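Local structure of projannalysin (Methanocaldococcus jannaschii, 4JIX) at residues N30-M36 with K48-K54; K9-I15 with N59-L65. The protein is the zymogen of a small soluble zinc metallopeptidase of the minigluzincin type, which probably hydrolyses peptide bonds once activated. The protein carries 1 engineered substitution. All coordinates share one frame; numbering follows the deposited sequence.

Overall arrangement
Interaction 1 joins two parallel strands, 30-34 and 49-53, of a three-stranded mixed sheet; interaction 2 sets the start of helix 12-22 against the start of helix 62-78, which further along carries the zinc-binding H71 and H75. Their centres lie about 14 Å apart. Both are partly buried, each with an apolar side turned inward and a charged side near the surface. Interaction 1 rests on regular backbone hydrogen bonds, with a salt bridge and two sulfates on its outer face, whereas no backbone-to-backbone hydrogen bond joins the segments of interaction 2, which rests on a lysine-glutamate salt bridge and apolar side chains. They meet where I12 and K13 pack on I31, I33 and L52.

Interaction 1. Residues N30-M36 with K48-K54; sequences NIEIKPM and KTLRLNK. With SO4 (sulfate ion), chain F; SO4 (sulfate ion), chain E.
N30 N donates to K48 O over 2.8 Å, opening a parallel pairing whose strand axes diverge by only 18°; L50 N answers to N30 O. I31 turns to the same face as L50 and L52, its CG2 lying 4.4 Å from L52 CD1. E32 pairs through both its backbone groups with strand 49-53, N giving to L50 O and O accepting from L52 N. The E32 side chain, extended beyond CG, runs alongside R51 on the other face, and OE1 takes R51 NE at 2.8 Å in a bent salt bridge, the carboxylate and guanidinium planes standing 77° apart. T49 CG2 covers one face of that guanidinium, while NH1 and NH2 both hold one sulfate oxygen at its edge. I33 CG2 rests 3.8 Å from K54 CA. K34, its chain bent at chi4 (75°), brings NZ to the second sulfate, 2.8 Å from O1. M36 then crosses R51 at about a right angle, CE 3.9 Å from R51 CB. The central strand 49-53 also pairs antiparallel with strand 41-44; helices 12-22, 54-59 and 62-78 cover the face of I33 and L52, where L50 touches E72 of the zinc-binding HExxH helix.

Interaction 2. Residues K9-I15 with N59-L65; sequences KKDIKDI and NFDEELL
K10 and E62 cross at a slant, the ammonium of one meeting the carboxylate of the other in a salt bridge of 2.8 Å between K10 NZ and E62 OE2. The lysine comes to the syn side of OE2, 24° out of the carboxylate plane. A bend at chi3 (-87°) turns the end of K10 along the carboxylate, leaving K10 CE 3.3 Å from E62 OE2, while E62 OE1 lies 3.6 Å from K10 CB. K10 NZ has a second anionic partner in E18, so the lysine bridges two glutamates. Beneath the charges, I15 CD1 touches the aliphatic part of E62, 3.9 Å from E62 CG. Replacing E62 by an alanine would probably cost K10 NZ one of these two carboxylate partners, leaving the salt bridge to E18, and open a gap beside I15 CD1. This is a meeting of two helix beginnings: D11 is the N-cap of helix 12-22, its OD1 accepting from K13 N at 3.2 Å, and D61 occupies the N-cap position of helix 62-78 without a capping bond from its side chain. One turn into the latter, L65 crosses I15 at about a right angle, the closest approach being 4.1 Å between L65 CD1 and I15 CD1. L65 CD1 also meets I12 CD1, at 4.2 Å. On the apolar side, I12 and I15 both continue onto I69 of helix 62-78, while V57 packs on I12 and V56 on L65.

Interaction 1. Residues N30-M36 with K48-K54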
loop_
_atom_site.group_PDB
_atom_site.type_symbol
_atom_site.label_atom_id
_atom_site.label_comp_id
_atom_site.label_asym_id
_atom_site.label_seq_id
_atom_site.Cartn_x
_atom_site.Cartn_y
_atom_site.Cartn_z
ATOM N N ASN A 30 -22.686 6.659 0.334
ATOM C CA ASN A 30 -22.096 7.966 0.563
ATOM C C ASN A 30 -20.626 7.852 0.220
ATOM O O ASN A 30 -20.029 6.805 0.468
ATOM C CB ASN A 30 -22.301 8.416 2.019
ATOM C CG ASN A 30 -23.756 8.534 2.377
ATOM O OD1 ASN A 30 -24.491 9.348 1.812
ATOM N ND2 ASN A 30 -24.213 7.684 3.288
ATOM N N ILE A 31 -20.049 8.892 -0.382
ATOM C CA ILE A 31 -18.624 8.917 -0.717
ATOM C C ILE A 31 -17.980 10.042 0.084
ATOM O O ILE A 31 -18.406 11.192 -0.030
ATOM C CB ILE A 31 -18.353 9.067 -2.241
ATOM C CG1 ILE A 31 -19.127 8.023 -3.071
ATOM C CG2 ILE A 31 -16.838 9.021 -2.535
ATOM C CD1 ILE A 31 -19.326 8.416 -4.517
ATOM N N GLU A 32 -16.977 9.706 0.908
ATOM C CA GLU A 32 -16.251 10.683 1.719
ATOM C C GLU A 32 -14.774 10.668 1.343
ATOM O O GLU A 32 -14.107 9.653 1.534
ATOM C CB GLU A 32 -16.411 10.398 3.223
ATOM C CG GLU A 32 -17.695 10.896 3.847
ATOM C CD GLU A 32 -17.739 10.795 5.363
ATOM O OE1 GLU A 32 -16.710 10.434 5.980
ATOM O OE2 GLU A 32 -18.812 11.087 5.936
ATOM N N ILE A 33 -14.282 11.770 0.779
ATOM C CA ILE A 33 -12.879 11.921 0.406
ATOM C C ILE A 33 -12.288 12.884 1.432
ATOM O O ILE A 33 -12.586 14.080 1.415
ATOM C CB ILE A 33 -12.692 12.358 -1.076
ATOM C CG1 ILE A 33 -13.296 11.304 -2.032
ATOM C CG2 ILE A 33 -11.210 12.583 -1.408
ATOM C CD1 ILE A 33 -14.237 11.844 -2.966
ATOM N N LYS A 34 -11.510 12.342 2.371
ATOM C CA LYS A 34 -10.948 13.141 3.455
ATOM C C LYS A 34 -9.547 12.651 3.856
ATOM O O LYS A 34 -9.197 11.507 3.542
ATOM C CB LYS A 34 -11.903 13.121 4.676
ATOM C CG LYS A 34 -12.131 11.741 5.295
ATOM C CD LYS A 34 -12.899 11.822 6.614
ATOM C CE LYS A 34 -12.670 10.606 7.483
ATOM N NZ LYS A 34 -11.321 10.619 8.117
ATOM N N PRO A 35 -8.723 13.482 4.554
ATOM C CA PRO A 35 -7.430 12.970 5.023
ATOM C C PRO A 35 -7.700 11.851 6.025
ATOM O O PRO A 35 -8.595 11.972 6.856
ATOM C CB PRO A 35 -6.757 14.199 5.660
ATOM C CG PRO A 35 -7.572 15.386 5.226
ATOM C CD PRO A 35 -8.956 14.860 5.036
ATOM N N MET A 36 -7.052 10.714 5.833
ATOM C CA MET A 36 -7.196 9.538 6.692
ATOM C C MET A 36 -5.803 9.142 7.154
ATOM O O MET A 36 -4.899 9.028 6.328
ATOM C CB MET A 36 -7.886 8.376 5.951
ATOM C CG MET A 36 -9.331 8.637 5.530
ATOM S SD MET A 36 -9.913 7.382 4.338
ATOM C CE MET A 36 -10.202 5.993 5.433
ATOM N N LYS A 48 -23.191 3.031 5.228
ATOM C CA LYS A 48 -23.056 2.773 3.777
ATOM C C LYS A 48 -22.161 3.867 3.176
ATOM O O LYS A 48 -22.514 4.513 2.193
ATOM C CB LYS A 48 -24.435 2.678 3.081
ATOM C CG LYS A 48 -25.024 1.277 3.152
ATOM C CD LYS A 48 -26.533 1.273 3.360
ATOM C CE LYS A 48 -27.101 -0.130 3.471
ATOM N NZ LYS A 48 -26.585 -0.877 4.659
ATOM N N THR A 49 -21.011 4.105 3.826
ATOM C CA THR A 49 -20.090 5.157 3.418
ATOM C C THR A 49 -18.777 4.577 2.943
ATOM O O THR A 49 -18.087 3.876 3.692
ATOM C CB THR A 49 -19.874 6.145 4.581
ATOM O OG1 THR A 49 -21.126 6.724 4.927
ATOM C CG2 THR A 49 -18.875 7.243 4.258
ATOM N N LEU A 50 -18.415 4.911 1.706
ATOM C CA LEU A 50 -17.122 4.560 1.145
ATOM C C LEU A 50 -16.198 5.715 1.515
ATOM O O LEU A 50 -16.504 6.861 1.161
ATOM C CB LEU A 50 -17.234 4.357 -0.391
ATOM C CG LEU A 50 -15.919 4.192 -1.183
ATOM C CD1 LEU A 50 -15.247 2.867 -0.873
ATOM C CD2 LEU A 50 -16.171 4.267 -2.679
ATOM N N ARG A 51 -15.138 5.448 2.299
ATOM C CA ARG A 51 -14.191 6.498 2.695
ATOM C C ARG A 51 -12.899 6.335 1.916
ATOM O O ARG A 51 -12.370 5.227 1.835
ATOM C CB ARG A 51 -13.920 6.504 4.211
ATOM C CG ARG A 51 -15.130 6.959 5.005
ATOM C CD ARG A 51 -14.832 7.297 6.456
ATOM N NE ARG A 51 -15.981 7.966 7.079
ATOM C CZ ARG A 51 -17.013 7.334 7.637
ATOM N NH1 ARG A 51 -17.045 6.007 7.683
ATOM N NH2 ARG A 51 -18.017 8.027 8.159
ATOM N N LEU A 52 -12.429 7.422 1.296
ATOM C CA LEU A 52 -11.206 7.390 0.488
ATOM C C LEU A 52 -10.245 8.459 0.957
ATOM O O LEU A 52 -10.661 9.597 1.193
ATOM C CB LEU A 52 -11.520 7.577 -1.014
ATOM C CG LEU A 52 -12.470 6.550 -1.666
ATOM C CD1 LEU A 52 -12.909 7.023 -3.040
ATOM C CD2 LEU A 52 -11.827 5.166 -1.771
ATOM N N ASN A 53 -8.965 8.095 1.104
ATOM C CA ASN A 53 -7.933 9.021 1.542
ATOM C C ASN A 53 -7.725 10.093 0.467
ATOM O O ASN A 53 -7.468 9.775 -0.698
ATOM C CB ASN A 53 -6.649 8.266 1.848
ATOM C CG ASN A 53 -5.487 9.136 2.231
ATOM O OD1 ASN A 53 -4.951 9.905 1.423
ATOM N ND2 ASN A 53 -5.033 8.971 3.451
ATOM N N LYS A 54 -7.833 11.362 0.879
ATOM C CA LYS A 54 -7.731 12.544 0.017
ATOM C C LYS A 54 -6.434 12.595 -0.816
ATOM O O LYS A 54 -6.520 12.838 -2.018
ATOM C CB LYS A 54 -7.889 13.832 0.843
ATOM C CG LYS A 54 -8.081 15.081 -0.019
ATOM C CD LYS A 54 -8.566 16.265 0.799
ATOM C CE LYS A 54 -8.756 17.502 -0.044
ATOM N NZ LYS A 54 -7.463 18.167 -0.347
HETATM S S SO4 F . -8.597 8.355 10.220
HETATM O O1 SO4 F . -9.863 8.825 9.662
HETATM O O2 SO4 F . -8.039 7.314 9.354
HETATM O O3 SO4 F . -8.809 7.789 11.555
HETATM O O4 SO4 F . -7.679 9.488 10.317
HETATM S S SO4 E . -19.357 5.387 10.555
HETATM O O1 SO4 E . -19.657 5.847 9.198
HETATM O O2 SO4 E . -19.957 4.073 10.778
HETATM O O3 SO4 E . -17.910 5.287 10.720
HETATM O O4 SO4 E . -19.883 6.344 11.528
HETATM O O HOH W 1 -21.534 9.388 6.185
#

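Interaction 2. Residues K9-I15 with N59-L65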
loop_
_atom_site.group_PDB
_atom_site.type_symbol
_atom_site.label_atom_id
_atom_site.label_comp_id
_atom_site.label_asym_id
_atom_site.label_seq_id
_atom_site.Cartn_x
_atom_site.Cartn_y
_atom_site.Cartn_z
ATOM N N LYS A 9 -7.664 12.976 -16.003
ATOM C CA LYS A 9 -7.985 12.157 -14.841
ATOM C C LYS A 9 -9.506 12.028 -14.734
ATOM O O LYS A 9 -10.224 13.037 -14.782
ATOM C CB LYS A 9 -7.367 12.752 -13.556
ATOM C CG LYS A 9 -6.557 11.750 -12.727
ATOM C CD LYS A 9 -5.489 12.428 -11.844
ATOM C CE LYS A 9 -5.688 12.235 -10.348
ATOM N NZ LYS A 9 -5.332 10.864 -9.875
ATOM N N LYS A 10 -9.991 10.772 -14.703
ATOM C CA LYS A 10 -11.407 10.441 -14.545
ATOM C C LYS A 10 -11.840 10.904 -13.161
ATOM O O LYS A 10 -11.084 10.724 -12.204
ATOM C CB LYS A 10 -11.634 8.922 -14.719
ATOM C CG LYS A 10 -13.109 8.522 -14.849
ATOM C CD LYS A 10 -13.310 7.017 -15.031
ATOM C CE LYS A 10 -13.232 6.569 -16.475
ATOM N NZ LYS A 10 -13.091 5.092 -16.591
ATOM N N ASP A 11 -13.012 11.541 -13.058
ATOM C CA ASP A 11 -13.546 12.005 -11.778
ATOM C C ASP A 11 -13.770 10.807 -10.866
ATOM O O ASP A 11 -14.223 9.755 -11.330
ATOM C CB ASP A 11 -14.845 12.786 -11.973
ATOM C CG ASP A 11 -15.195 13.677 -10.799
ATOM O OD1 ASP A 11 -15.651 13.143 -9.758
ATOM O OD2 ASP A 11 -15.053 14.915 -10.934
ATOM N N ILE A 12 -13.408 10.951 -9.585
ATOM C CA ILE A 12 -13.521 9.888 -8.589
ATOM C C ILE A 12 -14.958 9.320 -8.541
ATOM O O ILE A 12 -15.107 8.103 -8.494
ATOM C CB ILE A 12 -13.009 10.356 -7.193
ATOM C CG1 ILE A 12 -12.865 9.182 -6.207
ATOM C CG2 ILE A 12 -13.792 11.549 -6.614
ATOM C CD1 ILE A 12 -11.675 8.205 -6.577
ATOM N N LYS A 13 -15.989 10.183 -8.646
ATOM C CA LYS A 13 -17.399 9.773 -8.638
ATOM C C LYS A 13 -17.714 8.860 -9.832
ATOM O O LYS A 13 -18.462 7.898 -9.672
ATOM C CB LYS A 13 -18.343 10.994 -8.620
ATOM C CG LYS A 13 -17.998 12.086 -7.589
ATOM C CD LYS A 13 -18.084 11.640 -6.114
ATOM C CE LYS A 13 -17.262 12.532 -5.212
ATOM N NZ LYS A 13 -17.607 12.349 -3.779
ATOM N N ASP A 14 -17.100 9.123 -11.007
ATOM C CA ASP A 14 -17.277 8.303 -12.210
ATOM C C ASP A 14 -16.650 6.919 -12.032
ATOM O O ASP A 14 -17.233 5.936 -12.501
ATOM C CB ASP A 14 -16.690 8.995 -13.453
ATOM C CG ASP A 14 -17.378 10.289 -13.861
ATOM O OD1 ASP A 14 -16.752 11.083 -14.603
ATOM O OD2 ASP A 14 -18.557 10.485 -13.484
ATOM N N ILE A 15 -15.470 6.832 -11.362
ATOM C CA ILE A 15 -14.812 5.554 -11.096
ATOM C C ILE A 15 -15.734 4.708 -10.190
ATOM O O ILE A 15 -15.966 3.525 -10.470
ATOM C CB ILE A 15 -13.385 5.720 -10.478
ATOM C CG1 ILE A 15 -12.447 6.558 -11.404
ATOM C CG2 ILE A 15 -12.773 4.346 -10.152
ATOM C CD1 ILE A 15 -11.075 7.008 -10.747
ATOM N N ASN A 59 -3.568 11.712 -6.113
ATOM C CA ASN A 59 -2.264 11.377 -6.682
ATOM C C ASN A 59 -2.127 9.969 -7.290
ATOM O O ASN A 59 -1.182 9.758 -8.054
ATOM C CB ASN A 59 -1.189 11.573 -5.611
ATOM C CG ASN A 59 -1.037 13.027 -5.203
ATOM O OD1 ASN A 59 -0.191 13.761 -5.726
ATOM N ND2 ASN A 59 -1.899 13.500 -4.309
ATOM N N PHE A 60 -3.024 9.015 -6.975
ATOM C CA PHE A 60 -2.888 7.662 -7.541
ATOM C C PHE A 60 -3.523 7.576 -8.917
ATOM O O PHE A 60 -4.556 8.204 -9.145
ATOM C CB PHE A 60 -3.538 6.607 -6.624
ATOM C CG PHE A 60 -2.727 6.086 -5.455
ATOM C CD1 PHE A 60 -2.956 4.814 -4.947
ATOM C CD2 PHE A 60 -1.777 6.888 -4.826
ATOM C CE1 PHE A 60 -2.228 4.339 -3.854
ATOM C CE2 PHE A 60 -1.066 6.419 -3.719
ATOM C CZ PHE A 60 -1.297 5.149 -3.241
ATOM N N ASP A 61 -2.943 6.747 -9.811
ATOM C CA ASP A 61 -3.477 6.501 -11.158
ATOM C C ASP A 61 -4.847 5.799 -11.067
ATOM O O ASP A 61 -5.157 5.171 -10.055
ATOM C CB ASP A 61 -2.492 5.648 -11.984
ATOM C CG ASP A 61 -1.217 6.381 -12.390
ATOM O OD1 ASP A 61 -1.277 7.624 -12.603
ATOM O OD2 ASP A 61 -0.167 5.709 -12.544
ATOM N N GLU A 62 -5.638 5.884 -12.129
ATOM C CA GLU A 62 -6.976 5.296 -12.193
ATOM C C GLU A 62 -6.972 3.803 -11.890
ATOM O O GLU A 62 -7.864 3.342 -11.198
ATOM C CB GLU A 62 -7.587 5.522 -13.577
ATOM C CG GLU A 62 -9.090 5.291 -13.577
ATOM C CD GLU A 62 -9.736 5.507 -14.925
ATOM O OE1 GLU A 62 -9.272 6.393 -15.682
ATOM O OE2 GLU A 62 -10.712 4.780 -15.225
ATOM N N GLU A 63 -6.020 3.049 -12.461
ATOM C CA GLU A 63 -5.911 1.613 -12.233
ATOM C C GLU A 63 -5.854 1.289 -10.715
ATOM O O GLU A 63 -6.555 0.372 -10.269
ATOM C CB GLU A 63 -4.674 1.045 -12.939
ATOM C CG GLU A 63 -4.386 -0.400 -12.544
ATOM C CD GLU A 63 -3.084 -0.978 -13.052
ATOM O OE1 GLU A 63 -3.146 -1.974 -13.805
ATOM O OE2 GLU A 63 -2.007 -0.441 -12.707
ATOM N N LEU A 64 -5.052 2.053 -9.930
ATOM C CA LEU A 64 -4.947 1.797 -8.482
ATOM C C LEU A 64 -6.216 2.203 -7.768
ATOM O O LEU A 64 -6.674 1.470 -6.900
ATOM C CB LEU A 64 -3.726 2.493 -7.836
ATOM C CG LEU A 64 -2.350 2.315 -8.510
ATOM C CD1 LEU A 64 -1.248 2.866 -7.622
ATOM C CD2 LEU A 64 -2.056 0.839 -8.860
ATOM N N LEU A 65 -6.807 3.341 -8.144
ATOM C CA LEU A 65 -8.055 3.815 -7.518
ATOM C C LEU A 65 -9.207 2.843 -7.772
ATOM O O LEU A 65 -9.981 2.577 -6.863
ATOM C CB LEU A 65 -8.437 5.222 -8.021
ATOM C CG LEU A 65 -7.481 6.357 -7.631
ATOM C CD1 LEU A 65 -7.877 7.655 -8.314
ATOM C CD2 LEU A 65 -7.411 6.547 -6.097
#